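Local coordinates for MccB protein (PDB 6OM4) that adenylates the microcin C7 precursor peptide MccA with ATP, joining AMP through a phosphoramidate bond, as an E1-like enzyme of the ThiF family, at residues A[117-122]-A[207-212]; A[143-148]-A[190-195]; A[147-152]-A[167-172]; A[195-200]-A[220-225]. All blocks are in the same frame, centred on the assembly; numbering follows the deposited sequence.

Contact 1. Residues A[117-122]-A[207-212]; sequences KVVILG and DIWVVS. With ND7 (5'-O-[(S)-amino(hydroxy)phosphoryl]adenosine), chain M.
Lys117 and Asp207, where the parallel pairing of the two segments begins, exchange two hydrogen bonds: Lys117 N reaches Asp207 OD2 at 2.7 Å, on the anti side of the carboxylate and 23° out of its plane, while Asp207 N returns a more bent bond to Lys117 O. Val118 sends CG2 alongside CG2 of Ile208, and its CG1 lies 3.8 Å from CG2 of Val210, so its two branches touch different neighbours. Val119 grips the other strand with its backbone, N to Ile208 O and O to Val210 N (2.8 Å), as its CB and CG2 lie against CD1 and NE1 of Trp209, CB 3.7 Å from CD1, with CG1 over one face of the ring. Trp209 NE1 itself bonds to Pro204 O. Ile120 turns CD1 to CB and CG2 of Val210 on the same side of the sheet as Val118. Leu121 bonds through N to Val210 O and through O to Ser212 N. At Gly122, whose backbone angles call for glycine, the carbonyl O takes the Ser212 hydroxyl at 2.7 Å, in plane and on a lone pair; chi1 of 42° sets OG between the backbone N and carbonyl carbon of Ser212. Gly122 CA and Ser212 O both lie 3.5 Å from O4' of ND7, at the strand ends that carry the nucleotide in Rossmann-type folds. Helices 125-136 and 292-311 pack on the Val118 and Val210 side, and strand 141-146 flanks 117-121.

Contact 2. Residues A[143-148]-A[190-195]; sequences ILIDND and IALNIN. With MG (magnesium ion), chain F; ND7 (5'-O-[(S)-amino(hydroxy)phosphoryl]adenosine), chain M.
Ile145 and Ile190 pair in parallel, their CA atoms 4.8 Å apart, where strands 141-146 and 186-191 lie side by side. Ile190 uses both backbone groups, N to Leu144 O at 2.8 Å and O to Asp146 N at 3.3 Å; a weak bond from Leu192 N to Asp146 O follows as the chains diverge. On one side of the sheet Ile190 CD1 crosses to CG2 of Ile143, 3.8 Å away, and Ile145 lays CG2 against Leu192 CB. Asp146, CG anti to its backbone N (chi1 -150°), holds the ribose of ND7 with both oxygens: O2' donates to OD1 and O3' to OD2, each 2.7 Å. OD1 also accepts Asp148 N, closing an Asx turn, and OD2 takes Cys123 N. Asp148 then reaches the magnesium ion through OD2 at 2.1 Å. From the other segment, Ile194 reads the adenine edge with its backbone: Ile194 N donates to N1 of ND7 (3.0 Å) and Ile194 O accepts from N6 of ND7 (2.8 Å). An acidic residue at a strand end gripping both ribose hydroxyls is a hallmark of Rossmann-type nucleotide sites, here within the beta-alpha-beta unit 141-146, 170-181, 186-191 of a ThiF-family adenylation domain.

Contact 3. Residues A[147-152]-A[167-172]; sequences NDQIEN and GKNKTE. With MG (magnesium ion), chain F; ND7 (5'-O-[(S)-amino(hydroxy)phosphoryl]adenosine), chain M; POP (pyrophosphate 2-), chain G.
Lys170 NZ is shared by several groups: it donates to POP O6 at 2.9 Å and to ND7 O3' at 3.0 Å, bonds Gln158 OE1, and makes a weak, long hydrogen bond to Asp148 OD2 (3.5 Å), part of a salt bridge. Its chain is extended at every bond beyond CG, carrying NZ from the first turn of helix 170-181 into the site; on the way CG passes CG1 of Ile150 at 3.8 Å. POP O6 and Asp148 OD2 both bind the magnesium ion, whose other four ligands are waters. Three of those waters are steered by segment 147-152: one donates to Asp148 OD1, one to Gln149 O, and one to Glu151 OE1. Backbone bonds tie the loop to residues 167-170, which lead into the helix: Lys170 N to Asp148 O, Ile150 N to Lys168 O and Gly167 N to Ile150 O. Gln149 adds an amide pair, NE2 donating to Asn169 OD1 at 2.9 Å. Asn169 OD1 lies near the amide plane of Gln149, while NE2 stands above the carbonyl plane of Asn169, 44° out of it, and the two amides are turned 53° apart. A lysine and a magnesium ion meeting on the same oxygen probably spread the negative charge of pyrophosphate, consistent with an adenylation in which pyrophosphate is the leaving group.

Contact 4. Residues A[195-200]-A[220-225]; sequences NDYTDL and INWVNK
Tyr197 and Trp222 slide past each other in opposite directions, the edge of the tyrosine turned to the face of the indole in an offset T-shaped stack. Ring planes stand at 88°, and the Tyr197 centroid is 5.8 Å from that of the five-membered ring. The root of the tyrosine sits still more squarely over the indole: Tyr197 CB makes a CH-pi contact 4.2 Å from the five-membered centroid, only 6° off the ring normal. CG of Tyr197 is anti to its backbone N (chi1 175°); farther out on the ring, CD2 lies 3.8 Å from Trp222 CB and CE2 3.4 Å from Trp222 O. At the far end OH lies 3.8 Å from CG of Lys225, whose chain crosses the tyrosine at about a right angle. The same indole face also carries backbone: Tyr197 N stands over it, offset toward the rim, and Asp196 C lies 3.6 Å from CZ3, while Asn195 O approaches CH2 at the edge, near the ring plane. Leu200 adds CD1 against CB and the carbonyl of Trp222, CD2 reaching Val223 CG2 at 4.2 Å as the two side chains cross at about a right angle. No hydrogen bond links the two segments, so the contact rests on apolar and aromatic packing. Thus the 3-10 segment that begins at Tyr197 leans on helix 219-230, with Tyr226 of that helix also touching Tyr197 and Leu200; toward the sheet, Leu200 meets Trp209 and Val223 meets Val211 of strand 208-211.

Contacts 1 and 2 belong to one sheet, their centres 11 Å apart: strands 117-121 and 141-146 are neighbours, joined by probable hydrogen bonds Ile120 N to Ile143 O (2.8 Å) and Gly122 N to Ile145 O (2.9 Å). Contact 3 shares Asn147 and Asp148 with contact 2, and Thr171 packs on Leu144 and Asp146. All three touch ND7: contact 1 near the ribose ring oxygen; contact 2 at adenine, both ribose hydroxyls and, through the shared Asp148, magnesium; contact 3 at magnesium, pyrophosphate and O3'. Contact 4 shares Asn195 with contact 2; its Trp222 CZ3 packs 4.0 Å from O of the adenine-binding Ile194. Centres of contacts 3 and 4 are 23 Å apart.

Contact 1. Residues A[117-122]-A[207-212]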
# COMPACT_ATOMS: atom_id res chain seq x y z
N LYS A 117 11.45 0.50 -9.55
CA LYS A 117 11.41 1.93 -9.76
C LYS A 117 9.99 2.42 -9.59
O LYS A 117 9.03 1.91 -10.22
CB LYS A 117 11.97 2.21 -11.16
CG LYS A 117 12.00 3.67 -11.61
CD LYS A 117 12.37 3.79 -13.11
CE LYS A 117 13.14 5.06 -13.37
NZ LYS A 117 13.24 5.38 -14.82
N VAL A 118 9.81 3.45 -8.73
CA VAL A 118 8.51 4.01 -8.52
C VAL A 118 8.55 5.52 -8.82
O VAL A 118 9.47 6.20 -8.38
CB VAL A 118 8.02 3.74 -7.08
CG1 VAL A 118 6.71 4.44 -6.80
CG2 VAL A 118 7.93 2.23 -6.79
N VAL A 119 7.50 6.03 -9.47
CA VAL A 119 7.27 7.45 -9.72
C VAL A 119 6.27 7.95 -8.69
O VAL A 119 5.22 7.36 -8.50
CB VAL A 119 6.74 7.69 -11.15
CG1 VAL A 119 6.21 9.10 -11.32
CG2 VAL A 119 7.78 7.38 -12.18
N ILE A 120 6.63 9.03 -8.01
CA ILE A 120 5.69 9.78 -7.17
C ILE A 120 5.28 11.04 -7.95
O ILE A 120 6.06 12.03 -8.04
CB ILE A 120 6.34 10.14 -5.82
CG1 ILE A 120 7.03 8.94 -5.17
CG2 ILE A 120 5.34 10.80 -4.90
CD1 ILE A 120 6.08 7.94 -4.58
N LEU A 121 4.06 11.01 -8.49
CA LEU A 121 3.54 12.14 -9.25
C LEU A 121 2.70 12.98 -8.29
O LEU A 121 1.53 12.65 -8.00
CB LEU A 121 2.75 11.62 -10.46
CG LEU A 121 2.11 12.70 -11.34
CD1 LEU A 121 3.11 13.77 -11.75
CD2 LEU A 121 1.45 12.08 -12.57
N GLY A 122 3.33 14.03 -7.76
CA GLY A 122 2.76 14.86 -6.73
C GLY A 122 3.40 14.57 -5.40
O GLY A 122 3.25 13.47 -4.87
N ASP A 207 7.93 0.74 -12.61
CA ASP A 207 7.18 -0.44 -12.18
C ASP A 207 5.73 -0.05 -11.87
O ASP A 207 4.82 -0.85 -12.15
CB ASP A 207 7.87 -1.14 -11.00
CG ASP A 207 9.18 -1.80 -11.43
OD1 ASP A 207 9.10 -2.92 -11.94
OD2 ASP A 207 10.25 -1.18 -11.32
N ILE A 208 5.54 1.14 -11.27
CA ILE A 208 4.23 1.70 -10.93
C ILE A 208 4.38 3.21 -10.73
O ILE A 208 5.44 3.71 -10.27
CB ILE A 208 3.62 0.99 -9.71
CG1 ILE A 208 2.17 1.45 -9.50
CG2 ILE A 208 4.49 1.18 -8.46
CD1 ILE A 208 1.35 0.54 -8.59
N TRP A 209 3.34 3.95 -11.13
CA TRP A 209 3.17 5.32 -10.77
C TRP A 209 2.25 5.43 -9.55
O TRP A 209 1.11 4.91 -9.55
CB TRP A 209 2.51 6.10 -11.91
CG TRP A 209 3.36 6.28 -13.14
CD1 TRP A 209 4.59 5.79 -13.43
CD2 TRP A 209 2.95 7.07 -14.27
NE1 TRP A 209 5.00 6.25 -14.67
CE2 TRP A 209 3.98 6.99 -15.22
CE3 TRP A 209 1.80 7.82 -14.54
CZ2 TRP A 209 3.90 7.69 -16.43
CZ3 TRP A 209 1.72 8.50 -15.74
CH2 TRP A 209 2.73 8.38 -16.69
N VAL A 210 2.69 6.26 -8.60
CA VAL A 210 1.86 6.70 -7.55
C VAL A 210 1.28 8.04 -7.98
O VAL A 210 2.02 9.01 -8.09
CB VAL A 210 2.62 6.83 -6.22
CG1 VAL A 210 1.73 7.47 -5.15
CG2 VAL A 210 3.18 5.48 -5.75
N VAL A 211 -0.03 8.09 -8.15
CA VAL A 211 -0.70 9.26 -8.67
C VAL A 211 -1.29 10.02 -7.49
O VAL A 211 -2.38 9.69 -6.99
CB VAL A 211 -1.75 8.92 -9.74
CG1 VAL A 211 -2.36 10.17 -10.31
CG2 VAL A 211 -1.14 8.05 -10.83
N SER A 212 -0.51 11.02 -7.04
CA SER A 212 -0.76 11.78 -5.81
C SER A 212 -0.78 13.28 -6.13
O SER A 212 -0.30 14.10 -5.32
CB SER A 212 0.25 11.42 -4.72
OG SER A 212 1.62 11.29 -5.16
O1A ND7 M . -2.43 19.30 -2.35
PA ND7 M . -1.84 17.99 -1.91
O2A ND7 M . -1.40 17.86 -0.46
N3A ND7 M . -3.07 16.86 -2.23
O5' ND7 M . -0.58 17.55 -2.77
C5' ND7 M . -0.76 17.56 -4.22
C4' ND7 M . 0.67 17.71 -4.80
C3' ND7 M . 1.14 19.18 -4.58
O3' ND7 M . 2.40 19.26 -4.03
C2' ND7 M . 0.94 19.79 -6.03
O2' ND7 M . 2.00 20.78 -6.32
C1' ND7 M . 1.10 18.75 -6.87
O4' ND7 M . 0.57 17.45 -6.06
N9 ND7 M . 0.33 18.76 -8.08
C4 ND7 M . 0.82 18.56 -9.34
C5 ND7 M . -0.22 18.63 -10.19
N7 ND7 M . -1.34 18.86 -9.48
C8 ND7 M . -0.99 18.92 -8.21
N3 ND7 M . 2.08 18.33 -9.78
C2 ND7 M . 2.28 18.16 -11.05
N1 ND7 M . 1.27 18.24 -11.92
C6 ND7 M . 0.04 18.46 -11.54
N6 ND7 M . -1.03 18.54 -12.51

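Contact 2. Residues A[143-148]-A[190-195]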
# COMPACT_ATOMS: atom_id res chain seq x y z
N ILE A 143 11.39 8.39 -8.12
CA ILE A 143 11.40 9.59 -8.97
C ILE A 143 10.30 10.51 -8.45
O ILE A 143 9.15 10.11 -8.42
CB ILE A 143 11.15 9.27 -10.45
CG1 ILE A 143 11.95 8.07 -10.94
CG2 ILE A 143 11.37 10.53 -11.30
CD1 ILE A 143 13.40 8.19 -10.77
N LEU A 144 10.70 11.70 -8.01
CA LEU A 144 9.79 12.68 -7.46
C LEU A 144 9.46 13.75 -8.50
O LEU A 144 10.35 14.41 -9.05
CB LEU A 144 10.45 13.33 -6.24
CG LEU A 144 11.00 12.38 -5.20
CD1 LEU A 144 11.89 13.13 -4.25
CD2 LEU A 144 9.86 11.68 -4.47
N ILE A 145 8.16 13.97 -8.71
CA ILE A 145 7.66 14.94 -9.70
C ILE A 145 6.72 15.94 -9.02
O ILE A 145 5.65 15.58 -8.48
CB ILE A 145 6.95 14.22 -10.86
CG1 ILE A 145 7.80 13.03 -11.31
CG2 ILE A 145 6.61 15.18 -12.00
CD1 ILE A 145 7.25 12.30 -12.55
N ASP A 146 7.09 17.21 -9.12
CA ASP A 146 6.27 18.31 -8.63
C ASP A 146 6.93 19.58 -9.15
O ASP A 146 8.09 19.55 -9.55
CB ASP A 146 6.18 18.32 -7.09
CG ASP A 146 4.88 18.90 -6.53
OD1 ASP A 146 4.48 20.03 -6.93
OD2 ASP A 146 4.22 18.19 -5.73
N ASN A 147 6.20 20.69 -9.07
CA ASN A 147 6.77 21.97 -9.43
C ASN A 147 6.45 23.01 -8.36
O ASN A 147 6.72 24.17 -8.57
CB ASN A 147 6.21 22.46 -10.76
CG ASN A 147 7.04 23.58 -11.33
OD1 ASN A 147 8.27 23.50 -11.29
ND2 ASN A 147 6.38 24.62 -11.84
N ASP A 148 5.94 22.58 -7.19
CA ASP A 148 5.53 23.52 -6.17
C ASP A 148 6.64 23.81 -5.13
O ASP A 148 7.56 23.04 -4.90
CB ASP A 148 4.30 22.99 -5.45
CG ASP A 148 3.48 24.02 -4.71
OD1 ASP A 148 3.62 25.25 -4.99
OD2 ASP A 148 2.66 23.59 -3.85
N ILE A 190 12.08 15.54 -10.91
CA ILE A 190 11.64 16.15 -12.18
C ILE A 190 10.71 17.33 -11.83
O ILE A 190 9.70 17.13 -11.13
CB ILE A 190 10.92 15.13 -13.11
CG1 ILE A 190 11.78 13.93 -13.46
CG2 ILE A 190 10.42 15.83 -14.36
CD1 ILE A 190 11.05 12.88 -14.28
N ALA A 191 11.08 18.55 -12.27
CA ALA A 191 10.26 19.74 -12.04
C ALA A 191 9.23 19.86 -13.16
O ALA A 191 9.56 20.28 -14.28
CB ALA A 191 11.12 20.99 -11.92
N LEU A 192 7.96 19.50 -12.88
CA LEU A 192 6.99 19.41 -13.92
C LEU A 192 5.61 19.61 -13.32
O LEU A 192 5.31 19.05 -12.27
CB LEU A 192 7.12 18.04 -14.59
CG LEU A 192 6.12 17.71 -15.69
CD1 LEU A 192 6.28 18.62 -16.91
CD2 LEU A 192 6.26 16.25 -16.10
N ASN A 193 4.80 20.43 -13.98
CA ASN A 193 3.39 20.55 -13.73
C ASN A 193 2.67 19.97 -14.96
O ASN A 193 2.83 20.46 -16.06
CB ASN A 193 2.96 22.00 -13.50
CG ASN A 193 1.57 22.15 -12.91
OD1 ASN A 193 1.26 21.56 -11.88
ND2 ASN A 193 0.75 23.01 -13.51
N ILE A 194 1.94 18.87 -14.77
CA ILE A 194 1.11 18.35 -15.83
C ILE A 194 -0.18 19.17 -15.92
O ILE A 194 -1.18 18.88 -15.26
CB ILE A 194 0.80 16.87 -15.62
CG1 ILE A 194 2.10 16.06 -15.63
CG2 ILE A 194 -0.18 16.38 -16.68
CD1 ILE A 194 2.39 15.45 -14.33
N ASN A 195 -0.16 20.16 -16.82
CA ASN A 195 -1.32 21.04 -17.05
C ASN A 195 -2.00 20.75 -18.40
O ASN A 195 -3.02 21.37 -18.71
CB ASN A 195 -0.92 22.52 -16.94
CG ASN A 195 0.16 22.96 -17.90
OD1 ASN A 195 0.63 22.22 -18.77
ND2 ASN A 195 0.57 24.22 -17.77
MG MG F . 1.25 24.47 -2.57
O1A ND7 M . -2.43 19.30 -2.35
PA ND7 M . -1.84 17.99 -1.91
O2A ND7 M . -1.40 17.86 -0.46
N3A ND7 M . -3.07 16.86 -2.23
O5' ND7 M . -0.58 17.55 -2.77
C5' ND7 M . -0.76 17.56 -4.22
C4' ND7 M . 0.67 17.71 -4.80
C3' ND7 M . 1.14 19.18 -4.58
O3' ND7 M . 2.40 19.26 -4.03
C2' ND7 M . 0.94 19.79 -6.03
O2' ND7 M . 2.00 20.78 -6.32
C1' ND7 M . 1.10 18.75 -6.87
O4' ND7 M . 0.57 17.45 -6.06
N9 ND7 M . 0.33 18.76 -8.08
C4 ND7 M . 0.82 18.56 -9.34
C5 ND7 M . -0.22 18.63 -10.19
N7 ND7 M . -1.34 18.86 -9.48
C8 ND7 M . -0.99 18.92 -8.21
N3 ND7 M . 2.08 18.33 -9.78
C2 ND7 M . 2.28 18.16 -11.05
N1 ND7 M . 1.27 18.24 -11.92
C6 ND7 M . 0.04 18.46 -11.54
N6 ND7 M . -1.03 18.54 -12.51
O HOH W 1 1.77 26.23 -3.50
O HOH W 2 -0.11 25.48 -1.40
O HOH W 3 2.80 24.71 -1.25
O HOH W 4 -0.31 24.07 -4.06

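Contact 3. Residues A[147-152]-A[167-172]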
# COMPACT_ATOMS: atom_id res chain seq x y z
N ASN A 147 6.20 20.69 -9.07
CA ASN A 147 6.77 21.97 -9.43
C ASN A 147 6.45 23.01 -8.36
O ASN A 147 6.72 24.17 -8.57
CB ASN A 147 6.21 22.46 -10.76
CG ASN A 147 7.04 23.58 -11.33
OD1 ASN A 147 8.27 23.50 -11.29
ND2 ASN A 147 6.38 24.62 -11.84
N ASP A 148 5.94 22.58 -7.19
CA ASP A 148 5.53 23.52 -6.17
C ASP A 148 6.64 23.81 -5.13
O ASP A 148 7.56 23.04 -4.90
CB ASP A 148 4.30 22.99 -5.45
CG ASP A 148 3.48 24.02 -4.71
OD1 ASP A 148 3.62 25.25 -4.99
OD2 ASP A 148 2.66 23.59 -3.85
N GLN A 149 6.43 24.93 -4.44
CA GLN A 149 7.25 25.35 -3.31
C GLN A 149 6.50 25.05 -2.00
O GLN A 149 5.24 25.14 -1.95
CB GLN A 149 7.54 26.85 -3.38
CG GLN A 149 8.49 27.19 -4.53
CD GLN A 149 7.87 26.92 -5.87
OE1 GLN A 149 6.74 27.32 -6.14
NE2 GLN A 149 8.60 26.20 -6.72
N ILE A 150 7.28 24.84 -0.94
CA ILE A 150 6.74 24.58 0.40
C ILE A 150 6.12 25.85 0.99
O ILE A 150 6.76 26.91 1.04
CB ILE A 150 7.81 23.97 1.30
CG1 ILE A 150 8.35 22.67 0.71
CG2 ILE A 150 7.29 23.78 2.71
CD1 ILE A 150 9.68 22.25 1.23
N GLU A 151 4.92 25.71 1.54
CA GLU A 151 4.25 26.79 2.28
C GLU A 151 3.99 26.37 3.72
O GLU A 151 3.89 25.19 4.04
CB GLU A 151 2.94 27.15 1.59
CG GLU A 151 3.17 27.82 0.25
CD GLU A 151 1.94 28.04 -0.60
OE1 GLU A 151 0.79 27.74 -0.16
OE2 GLU A 151 2.15 28.49 -1.73
N ASN A 152 3.80 27.37 4.59
CA ASN A 152 3.66 27.05 5.97
C ASN A 152 2.44 26.15 6.21
O ASN A 152 2.50 25.33 7.10
CB ASN A 152 3.63 28.31 6.85
CG ASN A 152 2.41 29.18 6.67
OD1 ASN A 152 2.03 29.93 7.58
ND2 ASN A 152 1.82 29.15 5.49
N GLY A 167 9.41 27.82 1.39
CA GLY A 167 9.92 28.53 0.22
C GLY A 167 10.79 27.66 -0.68
O GLY A 167 11.00 27.99 -1.87
N LYS A 168 11.29 26.53 -0.16
CA LYS A 168 12.12 25.63 -0.94
C LYS A 168 11.23 24.74 -1.81
O LYS A 168 10.01 24.70 -1.62
CB LYS A 168 12.98 24.73 -0.04
CG LYS A 168 14.09 25.43 0.74
CD LYS A 168 14.90 24.45 1.55
CE LYS A 168 16.39 24.57 1.32
NZ LYS A 168 16.97 25.65 2.15
N ASN A 169 11.85 24.05 -2.77
CA ASN A 169 11.09 23.21 -3.69
C ASN A 169 10.74 21.91 -2.96
O ASN A 169 11.55 21.37 -2.19
CB ASN A 169 11.87 22.99 -4.99
CG ASN A 169 11.65 24.10 -5.99
OD1 ASN A 169 11.07 25.15 -5.69
ND2 ASN A 169 12.11 23.89 -7.21
N LYS A 170 9.53 21.38 -3.19
CA LYS A 170 9.13 20.13 -2.56
C LYS A 170 10.03 18.95 -2.98
O LYS A 170 10.44 18.14 -2.11
CB LYS A 170 7.67 19.82 -2.87
CG LYS A 170 6.73 20.82 -2.25
CD LYS A 170 5.29 20.38 -2.27
CE LYS A 170 4.40 21.44 -1.69
NZ LYS A 170 3.00 20.96 -1.63
N THR A 171 10.34 18.83 -4.28
CA THR A 171 11.10 17.66 -4.70
C THR A 171 12.47 17.65 -4.00
O THR A 171 12.96 16.60 -3.66
CB THR A 171 11.20 17.54 -6.23
OG1 THR A 171 11.92 18.68 -6.71
CG2 THR A 171 9.84 17.47 -6.89
N GLU A 172 13.08 18.83 -3.81
CA GLU A 172 14.44 18.88 -3.30
C GLU A 172 14.45 18.53 -1.80
O GLU A 172 15.30 17.82 -1.34
CB GLU A 172 15.06 20.25 -3.56
CG GLU A 172 14.82 21.23 -2.45
CD GLU A 172 15.46 22.58 -2.69
OE1 GLU A 172 14.72 23.55 -3.07
OE2 GLU A 172 16.70 22.65 -2.52
MG MG F . 1.25 24.47 -2.57
O1A ND7 M . -2.43 19.30 -2.35
PA ND7 M . -1.84 17.99 -1.91
O2A ND7 M . -1.40 17.86 -0.46
N3A ND7 M . -3.07 16.86 -2.23
O5' ND7 M . -0.58 17.55 -2.77
C5' ND7 M . -0.76 17.56 -4.22
C4' ND7 M . 0.67 17.71 -4.80
C3' ND7 M . 1.14 19.18 -4.58
O3' ND7 M . 2.40 19.26 -4.03
C2' ND7 M . 0.94 19.79 -6.03
O2' ND7 M . 2.00 20.78 -6.32
C1' ND7 M . 1.10 18.75 -6.87
O4' ND7 M . 0.57 17.45 -6.06
N9 ND7 M . 0.33 18.76 -8.08
C4 ND7 M . 0.82 18.56 -9.34
C5 ND7 M . -0.22 18.63 -10.19
N7 ND7 M . -1.34 18.86 -9.48
C8 ND7 M . -0.99 18.92 -8.21
N3 ND7 M . 2.08 18.33 -9.78
C2 ND7 M . 2.28 18.16 -11.05
N1 ND7 M . 1.27 18.24 -11.92
C6 ND7 M . 0.04 18.46 -11.54
N6 ND7 M . -1.03 18.54 -12.51
P1 POP G . -2.73 22.71 -0.40
O1 POP G . -3.19 22.46 1.04
O2 POP G . -3.58 21.98 -1.43
O3 POP G . -2.48 24.17 -0.77
O POP G . -1.30 22.00 -0.37
P2 POP G . -0.34 21.71 -1.66
O4 POP G . 0.29 20.37 -1.41
O5 POP G . -1.17 21.76 -2.90
O6 POP G . 0.73 22.71 -1.61
O HOH W 5 8.81 20.68 -6.19
O HOH W 1 1.77 26.23 -3.50
O HOH W 3 2.80 24.71 -1.25
O HOH W 2 -0.11 25.48 -1.40
O HOH W 4 -0.31 24.07 -4.06

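Contact 4. Residues A[195-200]-A[220-225]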
# COMPACT_ATOMS: atom_id res chain seq x y z
N ASN A 195 -0.16 20.16 -16.82
CA ASN A 195 -1.32 21.04 -17.05
C ASN A 195 -2.00 20.75 -18.40
O ASN A 195 -3.02 21.37 -18.71
CB ASN A 195 -0.92 22.52 -16.94
CG ASN A 195 0.16 22.96 -17.90
OD1 ASN A 195 0.63 22.22 -18.77
ND2 ASN A 195 0.57 24.22 -17.77
N ASP A 196 -1.42 19.84 -19.21
CA ASP A 196 -2.06 19.32 -20.40
C ASP A 196 -1.77 17.82 -20.47
O ASP A 196 -0.74 17.38 -20.00
CB ASP A 196 -1.56 20.00 -21.67
CG ASP A 196 -2.26 21.33 -21.98
OD1 ASP A 196 -3.51 21.31 -22.30
OD2 ASP A 196 -1.57 22.38 -21.87
N TYR A 197 -2.64 17.09 -21.15
CA TYR A 197 -2.49 15.66 -21.33
C TYR A 197 -1.10 15.29 -21.85
O TYR A 197 -0.49 14.29 -21.41
CB TYR A 197 -3.56 15.11 -22.27
CG TYR A 197 -3.36 13.67 -22.58
CD1 TYR A 197 -2.58 13.26 -23.65
CD2 TYR A 197 -3.95 12.69 -21.79
CE1 TYR A 197 -2.39 11.91 -23.93
CE2 TYR A 197 -3.80 11.35 -22.08
CZ TYR A 197 -2.99 10.96 -23.12
OH TYR A 197 -2.80 9.61 -23.34
N THR A 198 -0.60 16.07 -22.80
CA THR A 198 0.62 15.79 -23.51
C THR A 198 1.87 15.84 -22.61
O THR A 198 2.87 15.17 -22.87
CB THR A 198 0.74 16.76 -24.71
OG1 THR A 198 1.66 16.12 -25.59
CG2 THR A 198 1.21 18.14 -24.34
N ASP A 199 1.81 16.56 -21.49
CA ASP A 199 2.91 16.60 -20.54
C ASP A 199 3.20 15.22 -19.91
O ASP A 199 4.26 15.02 -19.38
CB ASP A 199 2.64 17.65 -19.47
CG ASP A 199 2.67 19.07 -20.03
OD1 ASP A 199 3.35 19.28 -21.03
OD2 ASP A 199 1.97 19.93 -19.47
N LEU A 200 2.25 14.28 -19.95
CA LEU A 200 2.47 12.93 -19.38
C LEU A 200 3.54 12.15 -20.14
O LEU A 200 4.17 11.26 -19.56
CB LEU A 200 1.14 12.17 -19.34
CG LEU A 200 0.18 12.68 -18.28
CD1 LEU A 200 -1.23 12.17 -18.52
CD2 LEU A 200 0.66 12.28 -16.88
N ILE A 220 -6.80 12.83 -13.20
CA ILE A 220 -6.89 11.39 -13.01
C ILE A 220 -7.36 10.75 -14.33
O ILE A 220 -6.87 9.69 -14.74
CB ILE A 220 -7.78 11.01 -11.82
CG1 ILE A 220 -7.80 9.49 -11.62
CG2 ILE A 220 -9.19 11.58 -11.93
CD1 ILE A 220 -6.42 8.88 -11.44
N ASN A 221 -8.27 11.42 -15.02
CA ASN A 221 -8.78 10.88 -16.33
C ASN A 221 -7.66 10.84 -17.37
O ASN A 221 -7.52 9.84 -18.11
CB ASN A 221 -10.00 11.65 -16.80
CG ASN A 221 -11.11 11.64 -15.79
OD1 ASN A 221 -11.19 12.56 -14.96
ND2 ASN A 221 -11.91 10.58 -15.79
N TRP A 222 -6.85 11.91 -17.42
CA TRP A 222 -5.71 11.95 -18.30
C TRP A 222 -4.73 10.82 -17.98
O TRP A 222 -4.18 10.15 -18.88
CB TRP A 222 -4.95 13.27 -18.17
CG TRP A 222 -5.68 14.47 -18.66
CD1 TRP A 222 -6.80 14.51 -19.44
CD2 TRP A 222 -5.27 15.83 -18.45
NE1 TRP A 222 -7.10 15.82 -19.74
CE2 TRP A 222 -6.22 16.64 -19.08
CE3 TRP A 222 -4.20 16.43 -17.76
CZ2 TRP A 222 -6.12 18.04 -19.08
CZ3 TRP A 222 -4.13 17.80 -17.71
CH2 TRP A 222 -5.07 18.59 -18.38
N VAL A 223 -4.40 10.70 -16.68
CA VAL A 223 -3.40 9.70 -16.25
C VAL A 223 -3.88 8.29 -16.64
O VAL A 223 -3.16 7.49 -17.14
CB VAL A 223 -3.13 9.82 -14.74
CG1 VAL A 223 -2.27 8.67 -14.26
CG2 VAL A 223 -2.49 11.15 -14.38
N ASN A 224 -5.14 8.02 -16.36
CA ASN A 224 -5.76 6.76 -16.61
C ASN A 224 -5.60 6.43 -18.11
O ASN A 224 -5.12 5.36 -18.46
CB ASN A 224 -7.21 6.79 -16.17
CG ASN A 224 -7.94 5.50 -16.47
OD1 ASN A 224 -8.76 5.41 -17.40
ND2 ASN A 224 -7.59 4.48 -15.73
N LYS A 225 -6.03 7.36 -18.98
CA LYS A 225 -5.99 7.11 -20.44
C LYS A 225 -4.54 6.88 -20.89
O LYS A 225 -4.27 5.88 -21.61
CB LYS A 225 -6.67 8.26 -21.19
CG LYS A 225 -6.35 8.35 -22.68
CD LYS A 225 -7.24 9.31 -23.47
CE LYS A 225 -8.68 8.84 -23.57
NZ LYS A 225 -9.42 9.45 -24.71